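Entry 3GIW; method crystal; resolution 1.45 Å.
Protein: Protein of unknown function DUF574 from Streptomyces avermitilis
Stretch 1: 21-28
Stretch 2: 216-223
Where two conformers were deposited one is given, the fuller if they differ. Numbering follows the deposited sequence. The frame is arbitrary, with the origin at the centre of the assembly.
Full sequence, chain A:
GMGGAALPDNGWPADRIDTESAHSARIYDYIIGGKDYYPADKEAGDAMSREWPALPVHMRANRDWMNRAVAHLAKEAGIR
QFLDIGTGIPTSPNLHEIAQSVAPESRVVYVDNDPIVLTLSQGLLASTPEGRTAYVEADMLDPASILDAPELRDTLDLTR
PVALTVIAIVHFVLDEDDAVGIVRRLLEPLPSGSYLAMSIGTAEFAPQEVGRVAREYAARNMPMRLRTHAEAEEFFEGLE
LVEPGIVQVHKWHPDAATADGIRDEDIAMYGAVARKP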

# COMPACT_ATOMS: atom_id res chain seq x y z
N SER A 21 -16.78 -15.17 0.16
CA SER A 21 -15.48 -15.39 0.80
C SER A 21 -14.85 -14.05 1.16
O SER A 21 -15.12 -13.03 0.54
CB SER A 21 -14.56 -16.19 -0.11
OG SER A 21 -14.15 -15.43 -1.23
N ALA A 22 -14.02 -14.06 2.20
CA ALA A 22 -13.33 -12.84 2.66
C ALA A 22 -12.24 -12.44 1.67
O ALA A 22 -11.57 -13.30 1.07
CB ALA A 22 -12.73 -13.05 4.05
N HIS A 23 -12.07 -11.12 1.50
CA HIS A 23 -11.02 -10.54 0.68
C HIS A 23 -10.23 -9.50 1.47
O HIS A 23 -10.81 -8.70 2.19
CB HIS A 23 -11.56 -9.85 -0.59
CG HIS A 23 -12.21 -10.78 -1.59
ND1 HIS A 23 -13.38 -11.46 -1.35
CD2 HIS A 23 -11.86 -11.07 -2.86
CE1 HIS A 23 -13.70 -12.17 -2.43
NE2 HIS A 23 -12.80 -11.94 -3.36
N SER A 24 -8.92 -9.48 1.29
CA SER A 24 -8.08 -8.63 2.14
C SER A 24 -8.47 -7.13 2.09
O SER A 24 -8.49 -6.44 3.14
CB SER A 24 -6.58 -8.82 1.83
OG SER A 24 -6.26 -8.48 0.52
N ALA A 25 -8.75 -6.58 0.91
CA ALA A 25 -9.06 -5.15 0.82
C ALA A 25 -10.33 -4.80 1.55
O ALA A 25 -10.49 -3.70 2.09
CB ALA A 25 -9.18 -4.75 -0.64
N ARG A 26 -11.29 -5.72 1.51
CA ARG A 26 -12.59 -5.54 2.14
C ARG A 26 -12.53 -5.69 3.67
O ARG A 26 -13.21 -4.97 4.40
CB ARG A 26 -13.61 -6.54 1.54
CG ARG A 26 -13.74 -6.44 -0.00
CD ARG A 26 -14.58 -7.56 -0.59
NE ARG A 26 -14.20 -7.82 -1.99
CZ ARG A 26 -14.85 -8.69 -2.78
NH1 ARG A 26 -15.87 -9.38 -2.28
NH2 ARG A 26 -14.47 -8.86 -4.04
N ILE A 27 -11.71 -6.63 4.16
CA ILE A 27 -11.46 -6.70 5.61
C ILE A 27 -10.85 -5.39 6.10
O ILE A 27 -11.26 -4.84 7.13
CB ILE A 27 -10.50 -7.88 5.95
CG1 ILE A 27 -11.16 -9.23 5.66
CG2 ILE A 27 -10.02 -7.80 7.41
CD1 ILE A 27 -10.19 -10.43 5.63
N TYR A 28 -9.86 -4.89 5.37
CA TYR A 28 -9.19 -3.64 5.76
C TYR A 28 -10.24 -2.51 5.83
O TYR A 28 -10.31 -1.74 6.82
CB TYR A 28 -8.09 -3.34 4.75
CG TYR A 28 -7.27 -2.11 4.98
CD1 TYR A 28 -7.62 -0.90 4.41
CD2 TYR A 28 -6.07 -2.16 5.69
CE1 TYR A 28 -6.82 0.22 4.60
CE2 TYR A 28 -5.27 -1.06 5.85
CZ TYR A 28 -5.65 0.13 5.30
OH TYR A 28 -4.80 1.22 5.47
N GLU A 216 -5.20 -16.80 10.82
CA GLU A 216 -6.60 -16.59 10.42
C GLU A 216 -6.69 -16.22 8.94
O GLU A 216 -7.60 -16.67 8.23
CB GLU A 216 -7.24 -15.50 11.28
CG GLU A 216 -7.39 -15.81 12.77
CD GLU A 216 -8.34 -16.95 13.07
OE1 GLU A 216 -9.32 -17.10 12.33
OE2 GLU A 216 -8.09 -17.69 14.06
N TYR A 217 -5.80 -15.37 8.45
CA TYR A 217 -5.72 -15.11 6.99
C TYR A 217 -5.44 -16.37 6.15
O TYR A 217 -6.15 -16.62 5.18
CB TYR A 217 -4.66 -14.05 6.67
CG TYR A 217 -5.08 -12.60 6.84
CD1 TYR A 217 -5.71 -11.90 5.81
CD2 TYR A 217 -4.76 -11.91 7.99
CE1 TYR A 217 -6.08 -10.56 5.95
CE2 TYR A 217 -5.09 -10.57 8.13
CZ TYR A 217 -5.78 -9.90 7.11
OH TYR A 217 -6.09 -8.55 7.26
N ALA A 218 -4.45 -17.16 6.55
CA ALA A 218 -4.14 -18.43 5.85
C ALA A 218 -5.34 -19.38 5.86
O ALA A 218 -5.60 -20.02 4.84
CB ALA A 218 -2.91 -19.10 6.44
N ALA A 219 -6.10 -19.43 6.96
CA ALA A 219 -7.26 -20.32 7.07
C ALA A 219 -8.38 -19.93 6.11
O ALA A 219 -9.24 -20.76 5.74
CB ALA A 219 -7.77 -20.34 8.50
N ARG A 220 -8.35 -18.68 5.68
CA ARG A 220 -9.32 -18.12 4.73
C ARG A 220 -8.69 -17.88 3.34
O ARG A 220 -9.14 -17.02 2.58
CB ARG A 220 -9.89 -16.82 5.33
CG ARG A 220 -10.77 -17.06 6.54
CD ARG A 220 -11.15 -15.74 7.20
NE ARG A 220 -11.99 -15.94 8.38
CZ ARG A 220 -11.56 -16.33 9.57
NH1 ARG A 220 -10.28 -16.63 9.78
NH2 ARG A 220 -12.42 -16.49 10.57
N ASN A 221 -7.66 -18.67 3.02
CA ASN A 221 -7.07 -18.69 1.68
C ASN A 221 -6.33 -17.40 1.30
O ASN A 221 -6.23 -17.07 0.11
CB ASN A 221 -8.15 -19.04 0.64
CG ASN A 221 -7.58 -19.54 -0.68
OD1 ASN A 221 -6.62 -20.31 -0.71
ND2 ASN A 221 -8.17 -19.11 -1.78
N MSE A 222 -5.79 -16.70 2.29
CA MSE A 222 -4.98 -15.51 2.07
C MSE A 222 -3.68 -15.64 2.85
O MSE A 222 -3.41 -14.84 3.75
CB MSE A 222 -5.73 -14.25 2.54
CG MSE A 222 -7.02 -13.98 1.81
SE MSE A 222 -8.10 -12.56 2.59
CE MSE A 222 -8.74 -13.66 4.16
N PRO A 223 -2.82 -16.60 2.46
CA PRO A 223 -1.61 -16.76 3.27
C PRO A 223 -0.69 -15.53 3.21
O PRO A 223 -0.64 -14.81 2.19
CB PRO A 223 -0.94 -18.00 2.67
CG PRO A 223 -1.42 -18.03 1.25
CD PRO A 223 -2.86 -17.53 1.32
O HOH W 1 -11.34 -15.92 1.51
O HOH W 2 -6.62 -7.15 5.09

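The two stretches, far apart in the chain, meet where one helix begins and another gives way to a turn. Residues 21–23 lead into a helix that starts at Ser 24, with His 23 at its N-cap position; the helix entering the second stretch at Glu 216 leads into that turn, in which Met 222 N donates to Tyr 217 O (2.9 Å). Ala 22 lies across from Arg 220 and Ser 24 across from Met 222, with CA–CA separations of 6.9 and 7.5 Å. No direct hydrogen bond joins the stretches, so the fit rests on shape and on two waters.

The main bump is Met 222, a selenomethionine, whose side chain reaches into a hollow formed by Ala 22, the start of the helix and Ile 27. Its SE settles against the backbone, 3.4 Å from Ser 24 N and 3.9 Å from Ala 22 O. The terminal CE lies 4.0 Å from Ala 22 CB and 3.8 Å from Ile 27 CD1, bringing the two apolar side chains onto one methyl group. The small Ala 22 also meets the aliphatic part of Arg 220, CB to CD at 4.4 Å. That arginine is steadied within its own stretch by a salt bridge from NH1 to Glu 216 OE1 (2.8 Å).

Tyr 217 extends the apolar surface. Although its CA-to-CB bond points sideways, its ring comes nearer the first helix, where Ile 27 CD1 approaches CE1 obliquely at 4.1 Å. Ile 27 thus touches both Tyr 217 and Met 222.

Water supplies the polar links. One molecule donates to both Ala 22 O and Arg 220 O, each at 2.7 Å, tying the two backbones together. Another accepts from Tyr 217 OH (2.6 Å) and donates to Ser 24 O (2.8 Å), connecting the tyrosine hydroxyl to the helix backbone.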